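ESAT-6/WXG100 secretion system protein (Streptococcus gallolyticus, PDB 7JQE) is a membrane subunit, EsaA, of the bacterial type VIIb secretion system, and probably helps that system export WXG100 proteins and toxins. Local coordinates at residues A[211-216]-A[255-260]; A[263-268]-A[390-395]. One frame throughout, in Å; residues are numbered along the deposited sequence.

Contact 1: residues A[211-216]-A[255-260]; sequences ATLFSK and YSFLTA. With EDO (1,2-ethanediol), chain V.
Leu213 carries CG anti to the backbone N (chi1 168°), and Phe257 has CG between the backbone N and the carbonyl carbon (chi1 83°); Leu213 CD1 ends up at the edge of the Phe257 ring. The contact joins helix 211-219 to a short 3-10 turn around Phe257, within the loop that leaves the helical part of the chain for its beta-sheets. Leu213 CD1 lies near the plane of the Phe257 ring, 3.7 Å from CZ, and the two side chains cross at about a right angle. The same methyl sits over one face of Tyr255, 4.3 Å from the ring centroid and 17° off the normal, in a CH-pi contact, while CD2 meets the Tyr255 CE2 and OH end. Leu213 CD1 thus touches both rings, one over its face and one at its edge; no hydrogen bond crosses the contact. Phe257 N is hydrogen-bonded to Asp405 OD2, which ties the loop to helix 396-427 as well. At the next helical turn, Lys216 runs past Phe257 and Leu258 in the opposite direction and sends its ammonium to a salt bridge with Glu219. Its aliphatic part does the packing: Lys216 CG comes to 3.4 Å from Phe257 CE2, and CB to 3.6 Å from Leu258 CD2.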
loop_
_atom_site.group_PDB
_atom_site.type_symbol
_atom_site.label_atom_id
_atom_site.label_comp_id
_atom_site.label_asym_id
_atom_site.label_seq_id
_atom_site.Cartn_x
_atom_site.Cartn_y
_atom_site.Cartn_z
ATOM N N ALA A 211 -14.406 17.744 -8.168
ATOM C CA ALA A 211 -14.424 19.126 -7.697
ATOM C C ALA A 211 -15.687 19.441 -6.904
ATOM O O ALA A 211 -15.619 19.837 -5.735
ATOM C CB ALA A 211 -14.289 20.080 -8.883
ATOM N N THR A 212 -16.850 19.276 -7.536
ATOM C CA THR A 212 -18.106 19.626 -6.883
ATOM C C THR A 212 -18.286 18.847 -5.584
ATOM O O THR A 212 -18.595 19.426 -4.535
ATOM C CB THR A 212 -19.278 19.383 -7.837
ATOM O OG1 THR A 212 -19.319 18.000 -8.212
ATOM C CG2 THR A 212 -19.113 20.225 -9.091
ATOM N N LEU A 213 -18.075 17.531 -5.632
ATOM C CA LEU A 213 -18.195 16.708 -4.431
ATOM C C LEU A 213 -17.296 17.221 -3.314
ATOM O O LEU A 213 -17.739 17.398 -2.173
ATOM C CB LEU A 213 -17.854 15.256 -4.758
ATOM C CG LEU A 213 -17.662 14.356 -3.540
ATOM C CD1 LEU A 213 -18.995 14.094 -2.871
ATOM C CD2 LEU A 213 -16.977 13.050 -3.926
ATOM N N PHE A 214 -16.016 17.451 -3.624
ATOM C CA PHE A 214 -15.096 17.957 -2.613
ATOM C C PHE A 214 -15.510 19.341 -2.126
ATOM O O PHE A 214 -15.281 19.685 -0.961
ATOM C CB PHE A 214 -13.669 17.987 -3.170
ATOM C CG PHE A 214 -13.015 16.630 -3.261
ATOM C CD1 PHE A 214 -13.300 15.640 -2.330
ATOM C CD2 PHE A 214 -12.111 16.343 -4.279
ATOM C CE1 PHE A 214 -12.702 14.390 -2.410
ATOM C CE2 PHE A 214 -11.502 15.092 -4.366
ATOM C CZ PHE A 214 -11.799 14.115 -3.433
ATOM N N SER A 215 -16.122 20.145 -2.998
ATOM C CA SER A 215 -16.511 21.495 -2.604
ATOM C C SER A 215 -17.674 21.466 -1.623
ATOM O O SER A 215 -17.674 22.201 -0.628
ATOM C CB SER A 215 -16.870 22.321 -3.838
ATOM O OG SER A 215 -15.707 22.705 -4.552
ATOM N N LYS A 216 -18.671 20.625 -1.884
ATOM C CA LYS A 216 -19.781 20.496 -0.953
ATOM C C LYS A 216 -19.298 19.966 0.391
ATOM O O LYS A 216 -19.597 20.542 1.443
ATOM C CB LYS A 216 -20.856 19.588 -1.550
ATOM C CG LYS A 216 -22.201 19.693 -0.852
ATOM C CD LYS A 216 -22.722 21.122 -0.883
ATOM C CE LYS A 216 -24.078 21.245 -0.197
ATOM N NZ LYS A 216 -24.529 22.666 -0.147
ATOM N N TYR A 255 -24.473 12.025 -7.033
ATOM C CA TYR A 255 -24.678 12.046 -5.589
ATOM C C TYR A 255 -25.949 12.822 -5.280
ATOM O O TYR A 255 -26.045 14.013 -5.597
ATOM C CB TYR A 255 -23.476 12.666 -4.874
ATOM C CG TYR A 255 -22.183 11.916 -5.109
ATOM C CD1 TYR A 255 -21.942 10.693 -4.493
ATOM C CD2 TYR A 255 -21.202 12.434 -5.944
ATOM C CE1 TYR A 255 -20.758 10.004 -4.709
ATOM C CE2 TYR A 255 -20.020 11.761 -6.160
ATOM C CZ TYR A 255 -19.802 10.545 -5.545
ATOM O OH TYR A 255 -18.622 9.874 -5.772
ATOM N N SER A 256 -26.921 12.146 -4.663
ATOM C CA SER A 256 -28.189 12.790 -4.326
ATOM C C SER A 256 -27.976 14.093 -3.557
ATOM O O SER A 256 -28.536 15.135 -3.909
ATOM C CB SER A 256 -29.056 11.830 -3.510
ATOM O OG SER A 256 -29.189 10.578 -4.160
ATOM N N PHE A 257 -27.154 14.054 -2.504
ATOM C CA PHE A 257 -27.077 15.172 -1.569
ATOM C C PHE A 257 -26.597 16.469 -2.213
ATOM O O PHE A 257 -26.630 17.512 -1.551
ATOM C CB PHE A 257 -26.162 14.807 -0.389
ATOM C CG PHE A 257 -24.693 15.006 -0.662
ATOM C CD1 PHE A 257 -23.968 14.062 -1.373
ATOM C CD2 PHE A 257 -24.034 16.131 -0.189
ATOM C CE1 PHE A 257 -22.614 14.243 -1.615
ATOM C CE2 PHE A 257 -22.679 16.319 -0.429
ATOM C CZ PHE A 257 -21.968 15.375 -1.143
ATOM N N LEU A 258 -26.148 16.441 -3.469
ATOM C CA LEU A 258 -25.721 17.673 -4.122
ATOM C C LEU A 258 -26.898 18.500 -4.624
ATOM O O LEU A 258 -26.718 19.683 -4.940
ATOM C CB LEU A 258 -24.772 17.362 -5.287
ATOM C CG LEU A 258 -23.423 16.719 -4.941
ATOM C CD1 LEU A 258 -22.633 16.375 -6.202
ATOM C CD2 LEU A 258 -22.600 17.617 -4.020
ATOM N N THR A 259 -28.095 17.911 -4.698
ATOM C CA THR A 259 -29.282 18.624 -5.154
ATOM C C THR A 259 -30.444 18.475 -4.179
ATOM O O THR A 259 -31.599 18.688 -4.564
ATOM C CB THR A 259 -29.710 18.142 -6.541
ATOM O OG1 THR A 259 -30.203 16.798 -6.447
ATOM C CG2 THR A 259 -28.532 18.183 -7.504
ATOM N N ALA A 260 -30.170 18.106 -2.931
ATOM C CA ALA A 260 -31.228 17.953 -1.943
ATOM C C ALA A 260 -31.701 19.323 -1.467
ATOM O O ALA A 260 -30.890 20.177 -1.094
ATOM C CB ALA A 260 -30.741 17.111 -0.765
HETATM C C1 EDO V . -28.383 22.470 -2.066
HETATM O O1 EDO V . -27.706 21.257 -1.710
HETATM C C2 EDO V . -27.970 23.602 -1.127
HETATM O O2 EDO V . -28.341 23.285 0.220
#

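Contact 2: residues A[263-268]-A[390-395]; sequences AKPEQS and IYVTDT. With EDO (1,2-ethanediol), chain C.
Pro265 and Ile390 face each other where an extended loop, residues 263-268, passes the end of strand 382-392; their CA atoms are 6.7 Å apart, those of Lys264 and Val392 6.8 Å, and no hydrogen bond joins the two backbones. Pro265 has its CB directed toward the strand and the largest buried area of any residue in the contact. Its CG is the central atom, 4.1 Å from Ile390 CD1, 4.1 Å from Val392 CG2 and 3.9 Å from the backbone oxygen of Tyr391. Ile390 places CG1 between its backbone N and carbonyl carbon (chi1 57°), and CD1, at the end of that branch, reaches the proline, while the two CB atoms also meet. Val392 crosses the proline at about a right angle and offers CG2 to it. Its other methyl, CG1, is approached by the amine end of Lys264: that side chain starts away from the strand, bends at chi2 and returns, with NZ making a weak hydrogen bond to Leu366 O. Around this apolar centre the backbones pair elsewhere, Gln267 with Phe363, and Ile390 and Val392 with His371 and Gly369. Thr393 OG1 is hydrogen-bonded to Asp262 OD1, and Tyr391 OH weakly to Thr370 OG1 of the second subunit. Thus the proline, just ahead of strand 268-275, the outermost within this chain of a three-stranded antiparallel sheet, packs on the outermost strand of a four-stranded one, closing the base where the chain enters and leaves the beta domain.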
loop_
_atom_site.group_PDB
_atom_site.type_symbol
_atom_site.label_atom_id
_atom_site.label_comp_id
_atom_site.label_asym_id
_atom_site.label_seq_id
_atom_site.Cartn_x
_atom_site.Cartn_y
_atom_site.Cartn_z
ATOM N N ALA A 263 -37.944 21.507 2.311
ATOM C CA ALA A 263 -39.250 22.086 2.038
ATOM C C ALA A 263 -39.188 23.597 2.203
ATOM O O ALA A 263 -38.395 24.127 2.986
ATOM C CB ALA A 263 -40.309 21.500 2.971
ATOM N N LYS A 264 -40.029 24.295 1.448
ATOM C CA LYS A 264 -40.137 25.750 1.549
ATOM C C LYS A 264 -41.554 26.119 1.970
ATOM O O LYS A 264 -42.489 26.045 1.151
ATOM C CB LYS A 264 -39.770 26.415 0.224
ATOM C CG LYS A 264 -39.318 27.862 0.359
ATOM C CD LYS A 264 -38.048 27.970 1.199
ATOM C CE LYS A 264 -37.554 29.410 1.285
ATOM N NZ LYS A 264 -36.388 29.551 2.205
ATOM N N PRO A 265 -41.773 26.498 3.226
ATOM C CA PRO A 265 -43.128 26.835 3.668
ATOM C C PRO A 265 -43.583 28.175 3.107
ATOM O O PRO A 265 -42.782 29.042 2.751
ATOM C CB PRO A 265 -43.001 26.883 5.193
ATOM C CG PRO A 265 -41.573 27.226 5.433
ATOM C CD PRO A 265 -40.792 26.580 4.322
ATOM N N GLU A 266 -44.902 28.335 3.037
ATOM C CA GLU A 266 -45.476 29.557 2.487
ATOM C C GLU A 266 -45.338 30.701 3.484
ATOM O O GLU A 266 -45.683 30.560 4.661
ATOM C CB GLU A 266 -46.944 29.338 2.128
ATOM C CG GLU A 266 -47.361 30.011 0.836
ATOM C CD GLU A 266 -46.699 29.387 -0.378
ATOM O OE1 GLU A 266 -46.360 28.188 -0.317
ATOM O OE2 GLU A 266 -46.515 30.095 -1.391
ATOM N N GLN A 267 -44.835 31.841 3.006
ATOM C CA GLN A 267 -44.570 32.973 3.889
ATOM C C GLN A 267 -45.836 33.744 4.244
ATOM O O GLN A 267 -45.920 34.312 5.338
ATOM C CB GLN A 267 -43.548 33.906 3.240
ATOM C CG GLN A 267 -43.127 35.079 4.103
ATOM C CD GLN A 267 -42.052 35.914 3.440
ATOM O OE1 GLN A 267 -41.626 35.617 2.323
ATOM N NE2 GLN A 267 -41.605 36.962 4.125
ATOM N N SER A 268 -46.820 33.777 3.349
ATOM C CA SER A 268 -48.100 34.423 3.599
ATOM C C SER A 268 -49.215 33.386 3.640
ATOM O O SER A 268 -49.133 32.330 3.008
ATOM C CB SER A 268 -48.423 35.468 2.526
ATOM O OG SER A 268 -47.592 36.609 2.650
ATOM N N ILE A 390 -44.007 28.469 11.411
ATOM C CA ILE A 390 -43.432 27.723 10.299
ATOM C C ILE A 390 -41.978 27.398 10.625
ATOM O O ILE A 390 -41.317 28.094 11.401
ATOM C CB ILE A 390 -43.534 28.480 8.956
ATOM C CG1 ILE A 390 -42.869 29.853 9.056
ATOM C CG2 ILE A 390 -44.988 28.602 8.529
ATOM C CD1 ILE A 390 -42.537 30.459 7.708
ATOM N N TYR A 391 -41.485 26.327 10.019
ATOM C CA TYR A 391 -40.157 25.795 10.299
ATOM C C TYR A 391 -39.385 25.749 8.987
ATOM O O TYR A 391 -39.748 24.997 8.077
ATOM C CB TYR A 391 -40.261 24.409 10.933
ATOM C CG TYR A 391 -41.257 23.519 10.221
ATOM C CD1 TYR A 391 -40.849 22.647 9.213
ATOM C CD2 TYR A 391 -42.611 23.568 10.538
ATOM C CE1 TYR A 391 -41.760 21.838 8.550
ATOM C CE2 TYR A 391 -43.532 22.761 9.880
ATOM C CZ TYR A 391 -43.101 21.901 8.887
ATOM O OH TYR A 391 -44.009 21.100 8.231
ATOM N N VAL A 392 -38.351 26.577 8.872
ATOM C CA VAL A 392 -37.460 26.538 7.719
ATOM C C VAL A 392 -36.259 25.689 8.111
ATOM O O VAL A 392 -35.413 26.124 8.894
ATOM C CB VAL A 392 -37.028 27.941 7.281
ATOM C CG1 VAL A 392 -36.216 27.855 5.994
ATOM C CG2 VAL A 392 -38.241 28.838 7.097
ATOM N N THR A 393 -36.196 24.470 7.587
ATOM C CA THR A 393 -35.121 23.554 7.932
ATOM C C THR A 393 -33.966 23.690 6.946
ATOM O O THR A 393 -34.146 24.101 5.796
ATOM C CB THR A 393 -35.616 22.108 7.959
ATOM O OG1 THR A 393 -35.884 21.670 6.622
ATOM C CG2 THR A 393 -36.891 22.000 8.784
ATOM N N ASP A 394 -32.770 23.334 7.420
ATOM C CA ASP A 394 -31.534 23.471 6.656
ATOM C C ASP A 394 -30.775 22.152 6.577
ATOM O O ASP A 394 -29.563 22.154 6.351
ATOM C CB ASP A 394 -30.643 24.546 7.285
ATOM C CG ASP A 394 -29.713 25.190 6.289
ATOM O OD1 ASP A 394 -29.711 24.762 5.115
ATOM O OD2 ASP A 394 -28.995 26.137 6.681
ATOM N N THR A 395 -31.465 21.028 6.757
ATOM C CA THR A 395 -30.820 19.740 6.967
ATOM C C THR A 395 -31.085 18.750 5.835
ATOM O O THR A 395 -30.864 17.547 6.010
ATOM C CB THR A 395 -31.280 19.147 8.296
ATOM O OG1 THR A 395 -32.702 18.965 8.267
ATOM C CG2 THR A 395 -30.911 20.076 9.446
HETATM C C1 EDO C . -26.432 23.133 5.116
HETATM O O1 EDO C . -27.131 21.932 5.472
HETATM C C2 EDO C . -25.236 23.336 6.042
HETATM O O2 EDO C . -24.381 22.183 5.997
#

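Overall arrangement
From the N terminus the chain builds a run of helices, and contact 1 closes first, folding the loop after helix 225-244 back onto helix 211-219 across an excursion of 38 residues that is largely helical. Contact 2 opens a few residues later and closes only after the chain has passed through all its beta strands and returned along strand 382-392. The two loops are therefore in series, neither nested nor crossed, and their centres lie 22 Å apart. Contact 1 anchors the outgoing connection to the helical part; contact 2 joins its end to the returning strand, just before helix 396-427 runs back beside residues 255-257.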